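Chitin deacetylase 1 (PDB 5ZNT) removes acetyl groups from the N-acetylglucosamine units of chitin, using a zinc ion in its carbohydrate esterase family 4 domain to yield chitosan and acetate. Local coordinates at residues A[11-16]-A[186-191]; A[36-41]-A[256-261]; A[126-131]-A[162-167]; A[144-149]-A[266-271]; A[193-198]-A[213-218]. All blocks are in the same frame, centred on the assembly; numbering follows the deposited sequence.

Contact 1 (A[11-16]-A[186-191])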
# COMPACT_ATOMS: atom_id res chain seq x y z
N SER A 11 -22.12 16.47 7.22
CA SER A 11 -22.11 17.87 7.62
C SER A 11 -20.86 18.21 8.43
O SER A 11 -20.30 19.30 8.27
CB SER A 11 -23.38 18.21 8.41
OG SER A 11 -23.22 17.96 9.80
N GLN A 12 -20.41 17.32 9.30
CA GLN A 12 -19.18 17.56 10.05
C GLN A 12 -18.01 16.72 9.56
O GLN A 12 -16.99 16.61 10.25
CB GLN A 12 -19.41 17.34 11.55
CG GLN A 12 -19.89 15.97 11.95
CD GLN A 12 -20.17 15.89 13.44
OE1 GLN A 12 -20.01 16.89 14.16
NE2 GLN A 12 -20.58 14.71 13.92
N CYS A 13 -18.11 16.13 8.37
CA CYS A 13 -16.99 15.43 7.75
C CYS A 13 -16.75 16.10 6.39
O CYS A 13 -17.40 15.75 5.41
CB CYS A 13 -17.28 13.95 7.61
SG CYS A 13 -15.89 13.00 6.89
N VAL A 14 -15.83 17.07 6.36
CA VAL A 14 -15.62 17.90 5.18
C VAL A 14 -14.17 17.79 4.72
O VAL A 14 -13.24 17.74 5.54
CB VAL A 14 -16.00 19.38 5.45
CG1 VAL A 14 -17.46 19.47 5.91
CG2 VAL A 14 -15.07 20.03 6.49
N LEU A 15 -13.98 17.76 3.40
CA LEU A 15 -12.65 17.72 2.81
C LEU A 15 -11.87 18.97 3.23
O LEU A 15 -12.46 20.03 3.44
CB LEU A 15 -12.74 17.64 1.28
CG LEU A 15 -13.35 16.36 0.71
CD1 LEU A 15 -13.43 16.40 -0.82
CD2 LEU A 15 -12.55 15.14 1.19
N PRO A 16 -10.54 18.88 3.34
CA PRO A 16 -9.70 17.71 3.04
C PRO A 16 -9.38 16.84 4.25
O PRO A 16 -8.65 15.85 4.12
CB PRO A 16 -8.43 18.35 2.51
CG PRO A 16 -8.29 19.56 3.41
CD PRO A 16 -9.71 20.07 3.60
N MET A 186 -11.30 7.34 9.42
CA MET A 186 -11.83 6.57 10.53
C MET A 186 -12.48 7.44 11.61
O MET A 186 -12.74 6.94 12.71
CB MET A 186 -10.72 5.70 11.15
CG MET A 186 -10.11 4.64 10.22
SD MET A 186 -11.26 3.32 9.74
CE MET A 186 -12.22 3.17 11.21
N TYR A 187 -12.76 8.71 11.33
CA TYR A 187 -13.47 9.54 12.31
C TYR A 187 -14.87 9.01 12.57
O TYR A 187 -15.42 9.19 13.66
CB TYR A 187 -13.57 10.98 11.83
CG TYR A 187 -12.31 11.80 11.79
CD1 TYR A 187 -11.70 12.24 12.96
CD2 TYR A 187 -11.75 12.18 10.57
CE1 TYR A 187 -10.55 13.03 12.92
CE2 TYR A 187 -10.60 12.97 10.52
CZ TYR A 187 -10.02 13.39 11.69
OH TYR A 187 -8.88 14.17 11.61
N PHE A 188 -15.47 8.38 11.56
CA PHE A 188 -16.83 7.87 11.60
C PHE A 188 -16.79 6.37 11.39
O PHE A 188 -15.79 5.82 10.93
CB PHE A 188 -17.69 8.56 10.53
CG PHE A 188 -17.88 10.02 10.78
CD1 PHE A 188 -16.98 10.94 10.27
CD2 PHE A 188 -18.92 10.48 11.58
CE1 PHE A 188 -17.13 12.30 10.53
CE2 PHE A 188 -19.08 11.84 11.84
CZ PHE A 188 -18.18 12.75 11.31
N ARG A 189 -17.89 5.72 11.78
CA ARG A 189 -18.02 4.28 11.67
C ARG A 189 -17.65 3.79 10.28
O ARG A 189 -17.99 4.42 9.28
CB ARG A 189 -19.46 3.87 11.99
CG ARG A 189 -19.65 2.40 12.22
CD ARG A 189 -21.05 2.15 12.80
NE ARG A 189 -22.09 2.36 11.80
CZ ARG A 189 -23.38 2.59 12.08
NH1 ARG A 189 -23.79 2.66 13.34
NH2 ARG A 189 -24.25 2.76 11.11
N MET A 190 -16.95 2.66 10.23
CA MET A 190 -16.62 2.03 8.96
C MET A 190 -17.89 1.80 8.15
O MET A 190 -18.91 1.38 8.71
CB MET A 190 -15.94 0.67 9.19
CG MET A 190 -14.57 0.75 9.83
SD MET A 190 -14.05 -0.88 10.39
CE MET A 190 -14.28 -1.84 8.92
N PRO A 191 -17.86 2.04 6.84
CA PRO A 191 -19.06 1.86 6.03
C PRO A 191 -19.26 0.44 5.54
O PRO A 191 -19.93 0.23 4.53
CB PRO A 191 -18.82 2.80 4.85
CG PRO A 191 -17.29 2.69 4.66
CD PRO A 191 -16.73 2.58 6.05
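With SG of Cys-13 swung opposite its own amide nitrogen (chi1 -178°), the cysteine presents both CB and sulfur to the ring of Phe-188, whose CG leans to the backbone N side (chi1 -65°). The result is a cysteine sulfur-aromatic contact between two irregular loops: 11-16, in the disulfide-bearing N-terminal part of the chain, and 186-191, which follows strand 184-185. CB makes the close touch, 3.4 Å from CE1 of Phe-188. The sulfur comes in obliquely, with SG of Cys-13 4.9 Å from the centroid of the Phe-188 ring. Because SG is also bonded to Cys-18, the Cys-13 end of the disulfide lies against the phenylalanine, and Cys-20 packs on the same cysteine.

Gln-12 comes to the far end of the ring, near its plane. Beyond CG its chain is extended, which carries the amide out along the ring's rim; amide and ring planes are 46° apart, so this is not a stack. Nearby, the backbone of Arg-189 pairs with Pro-6, a second tie between the N-terminal loop and this one. On the Gln-12 side, CG sits 3.7 Å from CZ of Phe-188, and NE2 of Gln-12 lies in the ring plane, 3.8 Å from CE2 of Phe-188.

Contact 2 (A[36-41]-A[256-261])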
# COMPACT_ATOMS: atom_id res chain seq x y z
N VAL A 36 -14.11 11.27 -13.51
CA VAL A 36 -13.15 10.88 -12.47
C VAL A 36 -12.03 10.05 -13.08
O VAL A 36 -12.30 9.04 -13.73
CB VAL A 36 -13.87 10.11 -11.35
CG1 VAL A 36 -12.88 9.50 -10.33
CG2 VAL A 36 -14.90 11.03 -10.64
N PRO A 37 -10.76 10.42 -12.90
CA PRO A 37 -9.66 9.54 -13.32
C PRO A 37 -9.72 8.22 -12.55
O PRO A 37 -9.93 8.21 -11.33
CB PRO A 37 -8.39 10.32 -12.95
CG PRO A 37 -8.84 11.66 -12.49
CD PRO A 37 -10.28 11.54 -12.08
N GLN A 38 -9.58 7.12 -13.26
CA GLN A 38 -9.54 5.80 -12.64
C GLN A 38 -8.15 5.58 -12.05
O GLN A 38 -7.18 5.39 -12.79
CB GLN A 38 -9.88 4.71 -13.65
CG GLN A 38 -9.83 3.30 -13.07
CD GLN A 38 -10.80 3.11 -11.89
OE1 GLN A 38 -12.03 3.09 -12.08
NE2 GLN A 38 -10.25 2.95 -10.67
N MET A 39 -8.04 5.61 -10.74
CA MET A 39 -6.77 5.39 -10.06
C MET A 39 -6.55 3.90 -9.84
O MET A 39 -7.48 3.16 -9.50
CB MET A 39 -6.76 6.13 -8.73
CG MET A 39 -6.71 7.64 -8.90
SD MET A 39 -6.91 8.51 -7.34
CE MET A 39 -8.66 8.93 -7.33
N ILE A 40 -5.31 3.46 -10.05
CA ILE A 40 -4.90 2.09 -9.76
C ILE A 40 -3.70 2.16 -8.82
O ILE A 40 -2.73 2.86 -9.11
CB ILE A 40 -4.56 1.30 -11.04
CG1 ILE A 40 -5.78 1.33 -11.99
CG2 ILE A 40 -4.21 -0.16 -10.72
CD1 ILE A 40 -5.54 0.64 -13.34
N THR A 41 -3.78 1.46 -7.69
CA THR A 41 -2.68 1.43 -6.72
C THR A 41 -2.07 0.04 -6.76
O THR A 41 -2.55 -0.89 -6.11
CB THR A 41 -3.14 1.78 -5.30
OG1 THR A 41 -4.13 0.85 -4.85
CG2 THR A 41 -3.73 3.19 -5.26
N ARG A 256 -15.24 -3.47 -13.35
CA ARG A 256 -16.09 -3.29 -12.18
C ARG A 256 -15.91 -1.90 -11.57
O ARG A 256 -16.88 -1.24 -11.20
CB ARG A 256 -15.79 -4.37 -11.12
CG ARG A 256 -16.35 -5.78 -11.42
CD ARG A 256 -16.20 -6.72 -10.20
NE ARG A 256 -16.56 -6.04 -8.97
CZ ARG A 256 -15.70 -5.67 -8.02
NH1 ARG A 256 -14.40 -5.94 -8.16
NH2 ARG A 256 -16.14 -5.02 -6.95
N HIS A 257 -14.66 -1.43 -11.49
CA HIS A 257 -14.43 -0.10 -10.94
C HIS A 257 -14.73 0.98 -11.97
O HIS A 257 -15.45 1.95 -11.69
CB HIS A 257 -12.99 0.02 -10.44
CG HIS A 257 -12.71 -0.76 -9.19
ND1 HIS A 257 -12.29 -0.15 -8.02
CD2 HIS A 257 -12.79 -2.08 -8.92
CE1 HIS A 257 -12.15 -1.07 -7.08
NE2 HIS A 257 -12.44 -2.25 -7.60
N TYR A 258 -14.18 0.83 -13.18
CA TYR A 258 -14.24 1.88 -14.19
C TYR A 258 -15.67 2.15 -14.63
O TYR A 258 -16.02 3.31 -14.91
CB TYR A 258 -13.39 1.48 -15.38
CG TYR A 258 -13.26 2.51 -16.48
CD1 TYR A 258 -12.40 3.59 -16.34
CD2 TYR A 258 -13.98 2.37 -17.67
CE1 TYR A 258 -12.25 4.52 -17.35
CE2 TYR A 258 -13.85 3.31 -18.70
CZ TYR A 258 -12.99 4.38 -18.53
OH TYR A 258 -12.83 5.31 -19.52
N GLU A 259 -16.52 1.12 -14.68
CA GLU A 259 -17.90 1.27 -15.13
C GLU A 259 -18.87 1.59 -14.00
O GLU A 259 -20.06 1.77 -14.28
CB GLU A 259 -18.39 -0.01 -15.85
CG GLU A 259 -17.44 -0.61 -16.90
CD GLU A 259 -17.45 0.08 -18.25
OE1 GLU A 259 -17.90 1.25 -18.33
OE2 GLU A 259 -16.98 -0.54 -19.24
N GLN A 260 -18.41 1.66 -12.75
CA GLN A 260 -19.33 2.03 -11.67
C GLN A 260 -18.94 3.37 -11.06
O GLN A 260 -19.15 4.42 -11.69
CB GLN A 260 -19.39 0.93 -10.60
CG GLN A 260 -19.93 -0.39 -11.15
CD GLN A 260 -20.15 -1.47 -10.11
OE1 GLN A 260 -21.16 -1.46 -9.39
NE2 GLN A 260 -19.23 -2.43 -10.04
N ASN A 261 -18.38 3.38 -9.86
CA ASN A 261 -18.07 4.63 -9.18
C ASN A 261 -16.60 5.03 -9.31
O ASN A 261 -16.17 5.99 -8.66
CB ASN A 261 -18.46 4.54 -7.70
CG ASN A 261 -17.69 3.46 -6.97
OD1 ASN A 261 -17.03 2.63 -7.59
ND2 ASN A 261 -17.80 3.45 -5.64
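The start of strand 38-45 lies beside the last turn of helix 243-258, and the two backbones draw closest between Gln-38 and Tyr-258, with their CA atoms 6.3 Å apart. The side chain of Gln-38 lies between them. CB points from the strand to the Tyr-258 ring; chi1 (179°, CG opposite the backbone N) and the bend at chi2 (59°) turn the amide toward the helix backbone. CB of Gln-38 meets the edge of the Tyr-258 ring at CD1, 3.9 Å away. OE1 of Gln-38 rests on the last turn, 3.3 Å from CA of Tyr-258, and 3.6 Å from CB of His-257. OE1 is equally near N of Tyr-258, but the angle is too poor for a hydrogen bond.

The amide is fixed through its nitrogen instead. NE2 of Gln-38 donates to O of Met-39 at 3.0 Å, with the acceptor in the amide plane, and also to O of Ala-263. That second carbonyl is shared with ND1 of His-257, and OH of Tyr-258 is hydrogen-bonded to Asp-297. Helix 243-258 leads into strand 265-270, a parallel neighbour of 38-45 in the central sheet of the deacetylase domain.

The chemistry implies a division of labour: van der Waals contact joins strand to helix directly, while the Gln-38 amide and the His-257 imidazole are tied together indirectly, through the carbonyl of Ala-263 on the connection between helix and next strand.

Contact 3 (A[126-131]-A[162-167])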
# COMPACT_ATOMS: atom_id res chain seq x y z
N GLY A 126 8.70 1.93 14.83
CA GLY A 126 10.07 1.46 14.76
C GLY A 126 10.53 1.22 13.33
O GLY A 126 11.62 1.63 12.95
N MET A 127 9.69 0.57 12.52
CA MET A 127 10.07 0.33 11.13
C MET A 127 10.22 1.65 10.39
O MET A 127 11.13 1.79 9.55
CB MET A 127 9.03 -0.56 10.43
CG MET A 127 9.37 -0.86 8.96
SD MET A 127 11.05 -1.58 8.75
CE MET A 127 11.20 -1.69 6.96
N ARG A 128 9.36 2.63 10.68
CA ARG A 128 9.56 3.96 10.08
C ARG A 128 10.92 4.55 10.45
O ARG A 128 11.59 5.17 9.62
CB ARG A 128 8.43 4.92 10.51
CG ARG A 128 8.59 6.36 9.93
CD ARG A 128 7.37 7.26 10.29
NE ARG A 128 7.20 7.35 11.73
CZ ARG A 128 6.12 7.85 12.32
NH1 ARG A 128 5.12 8.30 11.59
NH2 ARG A 128 6.04 7.89 13.65
N VAL A 129 11.35 4.37 11.70
CA VAL A 129 12.67 4.87 12.11
C VAL A 129 13.78 4.19 11.31
O VAL A 129 14.72 4.84 10.83
CB VAL A 129 12.86 4.67 13.62
CG1 VAL A 129 14.36 4.72 14.01
CG2 VAL A 129 12.04 5.69 14.42
N ILE A 130 13.69 2.87 11.16
CA ILE A 130 14.70 2.13 10.40
C ILE A 130 14.80 2.67 8.98
O ILE A 130 15.90 2.95 8.47
CB ILE A 130 14.38 0.62 10.41
CG1 ILE A 130 14.38 0.09 11.84
CG2 ILE A 130 15.40 -0.15 9.54
CD1 ILE A 130 14.00 -1.41 11.94
N ILE A 131 13.66 2.81 8.31
CA ILE A 131 13.66 3.28 6.93
C ILE A 131 14.24 4.68 6.83
O ILE A 131 15.11 4.95 5.99
CB ILE A 131 12.24 3.26 6.34
CG1 ILE A 131 11.72 1.82 6.22
CG2 ILE A 131 12.23 3.96 4.98
CD1 ILE A 131 10.22 1.76 5.90
N GLU A 162 -2.59 7.26 15.16
CA GLU A 162 -2.86 8.67 15.39
C GLU A 162 -1.78 9.30 16.26
O GLU A 162 -1.27 10.37 15.95
CB GLU A 162 -4.25 8.87 16.01
CG GLU A 162 -4.58 10.35 16.18
CD GLU A 162 -6.04 10.64 16.55
OE1 GLU A 162 -6.90 9.72 16.51
OE2 GLU A 162 -6.31 11.81 16.89
N GLU A 163 -1.40 8.63 17.36
CA GLU A 163 -0.33 9.16 18.21
C GLU A 163 0.98 9.31 17.44
O GLU A 163 1.75 10.23 17.70
CB GLU A 163 -0.11 8.25 19.42
CG GLU A 163 -1.22 8.29 20.46
CD GLU A 163 -1.04 7.28 21.59
OE1 GLU A 163 -0.03 6.52 21.59
OE2 GLU A 163 -1.90 7.24 22.50
N GLN A 164 1.25 8.41 16.48
CA GLN A 164 2.51 8.41 15.74
C GLN A 164 2.45 9.24 14.47
O GLN A 164 3.44 9.29 13.73
CB GLN A 164 2.91 6.97 15.42
CG GLN A 164 3.32 6.17 16.66
CD GLN A 164 4.49 6.83 17.38
OE1 GLN A 164 5.41 7.32 16.75
NE2 GLN A 164 4.43 6.84 18.71
N ALA A 165 1.30 9.85 14.17
CA ALA A 165 1.16 10.75 13.02
C ALA A 165 1.38 10.00 11.71
O ALA A 165 1.94 10.54 10.75
CB ALA A 165 2.11 11.95 13.13
N PHE A 166 0.92 8.75 11.65
CA PHE A 166 0.82 8.09 10.35
C PHE A 166 -0.38 8.68 9.60
O PHE A 166 -1.35 9.15 10.21
CB PHE A 166 0.66 6.58 10.53
CG PHE A 166 1.97 5.85 10.81
CD1 PHE A 166 2.89 5.62 9.79
CD2 PHE A 166 2.28 5.42 12.09
CE1 PHE A 166 4.08 4.96 10.05
CE2 PHE A 166 3.48 4.75 12.36
CZ PHE A 166 4.38 4.53 11.33
N LEU A 167 -0.31 8.66 8.27
CA LEU A 167 -1.40 9.24 7.49
C LEU A 167 -2.51 8.23 7.24
O LEU A 167 -3.69 8.53 7.40
CB LEU A 167 -0.87 9.78 6.16
CG LEU A 167 -1.91 10.36 5.20
CD1 LEU A 167 -2.60 11.58 5.84
CD2 LEU A 167 -1.25 10.69 3.86
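The guanidinium of Arg-128 grips a single atom, O of Gln-164, end-on with two nitrogens: NH1 at 2.9 Å and NH2 at 3.0 Å from that oxygen. The NH2 bond runs in the carbonyl plane, on a lone pair; the NH1 bond is tilted from it. One face of the same group lies flat on Phe-166, planes 12° apart and CZ of Arg-128 4.2 Å from the ring centroid, a cation-pi stack with NH1 above the ring centre. The arginine chain runs extended and then bends at chi3 (59°), which turns the guanidinium nearly parallel to the ring. Cut back to an alanine, this position would probably leave O of Gln-164 without its two donors and the Phe-166 face without its cation.

Further out, Val-100 of strand 97-100 packs against the arginine chain, and Val-145 packs against the Phe-166 ring. The carbonyl belongs to the end of helix 154-163, where Ala-165 turns off with positive phi. Arg-128 of helix 117-134 thus binds a carbonyl at a helix C-terminus that ends in a Schellman motif.

Contact 4 (A[144-149]-A[266-271])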
# COMPACT_ATOMS: atom_id res chain seq x y z
N GLY A 144 2.36 5.50 5.52
CA GLY A 144 1.36 4.45 5.46
C GLY A 144 1.75 3.19 6.22
O GLY A 144 2.93 2.93 6.46
N VAL A 145 0.74 2.41 6.61
CA VAL A 145 0.91 1.18 7.38
C VAL A 145 0.09 0.09 6.72
O VAL A 145 -1.07 0.32 6.36
CB VAL A 145 0.46 1.36 8.84
CG1 VAL A 145 0.45 0.00 9.56
CG2 VAL A 145 1.38 2.33 9.58
N ARG A 146 0.66 -1.11 6.63
CA ARG A 146 -0.11 -2.32 6.35
C ARG A 146 0.38 -3.41 7.29
O ARG A 146 1.59 -3.71 7.32
CB ARG A 146 0.03 -2.77 4.90
CG ARG A 146 -0.69 -4.11 4.59
CD ARG A 146 -0.72 -4.36 3.07
NE ARG A 146 -1.67 -3.50 2.36
CZ ARG A 146 -1.72 -3.36 1.04
NH1 ARG A 146 -0.87 -4.02 0.25
NH2 ARG A 146 -2.65 -2.56 0.50
N ALA A 147 -0.54 -4.03 8.03
CA ALA A 147 -0.17 -5.05 9.01
C ALA A 147 0.12 -6.39 8.34
O ALA A 147 -0.56 -6.76 7.37
CB ALA A 147 -1.28 -5.24 10.06
N PRO A 148 1.13 -7.12 8.83
CA PRO A 148 1.35 -8.49 8.38
C PRO A 148 0.09 -9.33 8.47
O PRO A 148 -0.72 -9.19 9.40
CB PRO A 148 2.43 -9.01 9.35
CG PRO A 148 3.22 -7.77 9.69
CD PRO A 148 2.16 -6.67 9.79
N TYR A 149 -0.08 -10.19 7.47
CA TYR A 149 -1.22 -11.10 7.30
C TYR A 149 -2.57 -10.36 7.32
O TYR A 149 -3.61 -10.97 7.57
CB TYR A 149 -1.15 -12.25 8.33
CG TYR A 149 0.27 -12.82 8.36
CD1 TYR A 149 0.70 -13.73 7.40
CD2 TYR A 149 1.20 -12.36 9.29
CE1 TYR A 149 2.02 -14.21 7.39
CE2 TYR A 149 2.53 -12.82 9.28
CZ TYR A 149 2.92 -13.73 8.34
OH TYR A 149 4.21 -14.18 8.34
N GLY A 266 -7.23 -1.49 -6.22
CA GLY A 266 -6.01 -1.92 -5.56
C GLY A 266 -5.56 -3.24 -6.07
O GLY A 266 -6.27 -4.25 -5.96
N LEU A 267 -4.33 -3.29 -6.63
CA LEU A 267 -3.70 -4.52 -7.10
C LEU A 267 -2.51 -4.82 -6.18
O LEU A 267 -1.42 -4.25 -6.32
CB LEU A 267 -3.28 -4.40 -8.56
CG LEU A 267 -4.43 -3.99 -9.50
CD1 LEU A 267 -3.87 -3.84 -10.94
CD2 LEU A 267 -5.55 -5.05 -9.45
N TYR A 268 -2.72 -5.71 -5.22
CA TYR A 268 -1.81 -5.87 -4.09
C TYR A 268 -1.01 -7.15 -4.28
O TYR A 268 -1.55 -8.25 -4.19
CB TYR A 268 -2.59 -5.91 -2.78
CG TYR A 268 -3.61 -4.80 -2.63
CD1 TYR A 268 -3.23 -3.47 -2.73
CD2 TYR A 268 -4.94 -5.08 -2.37
CE1 TYR A 268 -4.14 -2.44 -2.54
CE2 TYR A 268 -5.87 -4.06 -2.21
CZ TYR A 268 -5.46 -2.75 -2.29
OH TYR A 268 -6.39 -1.74 -2.12
N PHE A 269 0.29 -7.00 -4.56
CA PHE A 269 1.15 -8.12 -4.94
C PHE A 269 2.18 -8.47 -3.88
O PHE A 269 2.58 -7.65 -3.04
CB PHE A 269 1.91 -7.83 -6.23
CG PHE A 269 1.04 -7.72 -7.45
CD1 PHE A 269 0.64 -8.84 -8.15
CD2 PHE A 269 0.65 -6.47 -7.92
CE1 PHE A 269 -0.15 -8.73 -9.30
CE2 PHE A 269 -0.15 -6.34 -9.05
CZ PHE A 269 -0.56 -7.47 -9.74
N HIS A 270 2.67 -9.71 -3.98
CA HIS A 270 3.99 -10.10 -3.52
C HIS A 270 4.86 -10.31 -4.74
O HIS A 270 4.45 -11.02 -5.67
CB HIS A 270 3.96 -11.39 -2.70
CG HIS A 270 3.19 -11.26 -1.43
ND1 HIS A 270 1.83 -11.50 -1.37
CD2 HIS A 270 3.57 -10.90 -0.18
CE1 HIS A 270 1.41 -11.31 -0.13
NE2 HIS A 270 2.44 -10.95 0.61
N ALA A 271 6.04 -9.70 -4.74
CA ALA A 271 6.95 -9.83 -5.88
C ALA A 271 7.18 -11.29 -6.24
O ALA A 271 7.21 -11.64 -7.43
CB ALA A 271 8.28 -9.16 -5.56
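The Tyr-268 ring is sandwiched: NH2 of Arg-146 stands 3.3 Å above one face, offset toward the rim, and C of Gly-266 lies 3.7 Å from the opposite face, over its centre. The guanidinium meets the ring with its own edge, the two planes 80° apart, so this is an off-centre cation-pi contact and not a flat stack. NH2 of Arg-146 is 3.4 Å from CE1 of Tyr-268. A beta carbon on Gly-266 would run into the tyrosine OH. CE of Met-213 packs beside both partners.

Arg-146 opens the sequence Arg-Ala-Pro-Tyr, which matches the third conserved motif of the CE4 family, and it follows strand 144-145. NE bonds to O of Ser-170; NH1 makes a salt bridge to Asp-45 and a hydrogen bond to Thr-43. Its backbone O accepts from ND1 of His-101, a zinc ligand.

Chemically, the tyrosine face and these polar partners together fix the rotation of a buried guanidinium; its charge is paired with Asp-45 and probably helps hold that carboxylate in place, beside the zinc ligand Asp-46 in sequence.

Contact 5 (A[193-198]-A[213-218])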
# COMPACT_ATOMS: atom_id res chain seq x y z
N ARG A 193 -18.83 -4.09 6.90
CA ARG A 193 -18.59 -5.05 7.97
C ARG A 193 -17.10 -5.28 8.17
O ARG A 193 -16.29 -5.21 7.23
CB ARG A 193 -19.25 -6.39 7.65
CG ARG A 193 -20.77 -6.38 7.60
CD ARG A 193 -21.30 -7.80 7.58
NE ARG A 193 -22.75 -7.78 7.79
CZ ARG A 193 -23.63 -7.57 6.82
NH1 ARG A 193 -23.20 -7.38 5.58
NH2 ARG A 193 -24.94 -7.55 7.09
N CYS A 194 -16.74 -5.59 9.41
CA CYS A 194 -15.41 -6.12 9.71
C CYS A 194 -15.27 -7.48 9.06
O CYS A 194 -15.99 -8.42 9.42
CB CYS A 194 -15.21 -6.20 11.22
SG CYS A 194 -13.48 -6.50 11.68
N HIS A 195 -14.36 -7.61 8.11
CA HIS A 195 -14.32 -8.75 7.20
C HIS A 195 -13.05 -9.56 7.42
O HIS A 195 -11.95 -9.01 7.55
CB HIS A 195 -14.40 -8.27 5.74
CG HIS A 195 -14.54 -9.37 4.74
ND1 HIS A 195 -15.66 -10.17 4.66
CD2 HIS A 195 -13.71 -9.79 3.76
CE1 HIS A 195 -15.50 -11.04 3.68
NE2 HIS A 195 -14.33 -10.83 3.11
N GLY A 196 -13.20 -10.88 7.47
CA GLY A 196 -12.08 -11.79 7.66
C GLY A 196 -12.14 -12.59 8.94
O GLY A 196 -12.84 -12.24 9.90
N ASN A 197 -11.36 -13.66 8.98
CA ASN A 197 -11.40 -14.60 10.09
C ASN A 197 -10.94 -13.94 11.39
O ASN A 197 -9.80 -13.50 11.49
CB ASN A 197 -10.53 -15.82 9.77
CG ASN A 197 -10.47 -16.81 10.91
OD1 ASN A 197 -11.49 -17.14 11.53
ND2 ASN A 197 -9.26 -17.30 11.20
N LEU A 198 -11.84 -13.88 12.37
CA LEU A 198 -11.51 -13.44 13.72
C LEU A 198 -10.95 -12.02 13.75
O LEU A 198 -10.16 -11.68 14.64
CB LEU A 198 -10.53 -14.41 14.39
CG LEU A 198 -11.01 -15.84 14.68
CD1 LEU A 198 -9.83 -16.79 14.97
CD2 LEU A 198 -12.01 -15.82 15.83
N MET A 213 -9.07 -2.02 1.31
CA MET A 213 -8.65 -3.06 0.37
C MET A 213 -9.92 -3.77 -0.10
O MET A 213 -10.40 -4.71 0.53
CB MET A 213 -7.66 -4.03 1.02
CG MET A 213 -6.35 -3.34 1.49
SD MET A 213 -5.23 -4.46 2.40
CE MET A 213 -4.65 -5.54 1.10
N ASN A 214 -10.47 -3.30 -1.23
CA ASN A 214 -11.62 -3.96 -1.83
C ASN A 214 -11.23 -5.34 -2.33
O ASN A 214 -10.25 -5.48 -3.07
CB ASN A 214 -12.17 -3.15 -3.00
CG ASN A 214 -12.84 -1.88 -2.56
OD1 ASN A 214 -13.95 -1.92 -2.03
ND2 ASN A 214 -12.19 -0.75 -2.80
N GLU A 215 -12.00 -6.36 -1.95
CA GLU A 215 -11.77 -7.67 -2.54
C GLU A 215 -12.03 -7.61 -4.04
O GLU A 215 -12.87 -6.86 -4.52
CB GLU A 215 -12.70 -8.71 -1.91
CG GLU A 215 -12.33 -9.08 -0.49
CD GLU A 215 -13.20 -10.23 0.01
OE1 GLU A 215 -14.37 -10.32 -0.42
OE2 GLU A 215 -12.70 -11.04 0.81
N LEU A 216 -11.27 -8.40 -4.78
CA LEU A 216 -11.48 -8.52 -6.21
C LEU A 216 -12.35 -9.75 -6.49
O LEU A 216 -12.38 -10.70 -5.69
CB LEU A 216 -10.15 -8.62 -6.96
CG LEU A 216 -9.42 -7.31 -7.35
CD1 LEU A 216 -9.45 -6.26 -6.29
CD2 LEU A 216 -7.97 -7.61 -7.73
N ASP A 217 -13.07 -9.71 -7.61
CA ASP A 217 -13.97 -10.78 -8.04
C ASP A 217 -13.15 -11.81 -8.82
O ASP A 217 -12.61 -11.50 -9.89
CB ASP A 217 -15.11 -10.19 -8.88
CG ASP A 217 -16.13 -11.23 -9.35
OD1 ASP A 217 -15.98 -12.45 -9.10
OD2 ASP A 217 -17.11 -10.81 -9.99
N ARG A 218 -13.02 -13.01 -8.27
CA ARG A 218 -12.17 -14.01 -8.90
C ARG A 218 -12.95 -14.94 -9.83
O ARG A 218 -12.36 -15.90 -10.35
CB ARG A 218 -11.49 -14.84 -7.82
CG ARG A 218 -12.54 -15.61 -7.08
CD ARG A 218 -11.98 -16.78 -6.39
NE ARG A 218 -11.49 -16.40 -5.08
CZ ARG A 218 -11.15 -17.27 -4.16
NH1 ARG A 218 -11.27 -18.58 -4.42
NH2 ARG A 218 -10.69 -16.85 -2.98
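Just ahead of His-195, which reaches across to Glu-215, comes Cys-194, tied by a disulfide to Cys-201 within the long loop between strands 184-185 and 209-214. His-195 itself puts its ring opposite the backbone N (chi1 -173°), straight out toward the end of strand 209-214. NE2 of His-195 donates to OE2 of Glu-215 at 2.8 Å, in a bent bond of 138°. The oxygen lies near the ring plane, yet the donor comes from above the carboxylate plane, 58° out of it. This histidine-carboxylate hydrogen bond fastens the loop to the mixed sheet, where Glu-215 pairs through its backbone with Ala-174 of strand 173-174. The other oxygen, OE1, accepts from the backbone N of Leu-176, so both arms of the carboxylate are engaged. With a leucine in place of His-195, OE2 would probably lose its donor and the loop would lose this link to the chain just after strand 209-214. Thr-173 and Pro-175 pack beside the imidazole. The chain then turns at Gly-196, whose backbone angles would press a side chain against the preceding carbonyl oxygen, and O of Asn-197 accepts from NH2 of Arg-151.

Overall arrangement
Contact 4 sits about 5 Å from the centre of the chain, beside the zinc site; contacts 2, 3 and 5 touch it, contacts 2 and 3 on opposite sides of the chain's centre. Contact 2 reaches the same parallel sheet, since strands 38-45 and 265-270 are neighbours and Thr-41 O probably bonds to Leu-267 N. Contact 5, about 14 Å from contact 4 between centres, meets it through Met-213 and Leu-216; contact 3 does so through Phe-166 on Val-145. Contact 1 lies farthest out, though its second segment runs on into contact 5. Along the chain, contacts 1, 2 and 3 each cross contact 4, so segments far apart in sequence are interleaved in the deacetylase domain, a distorted beta/alpha barrel in this family, with only contact 4 lying beside the metal.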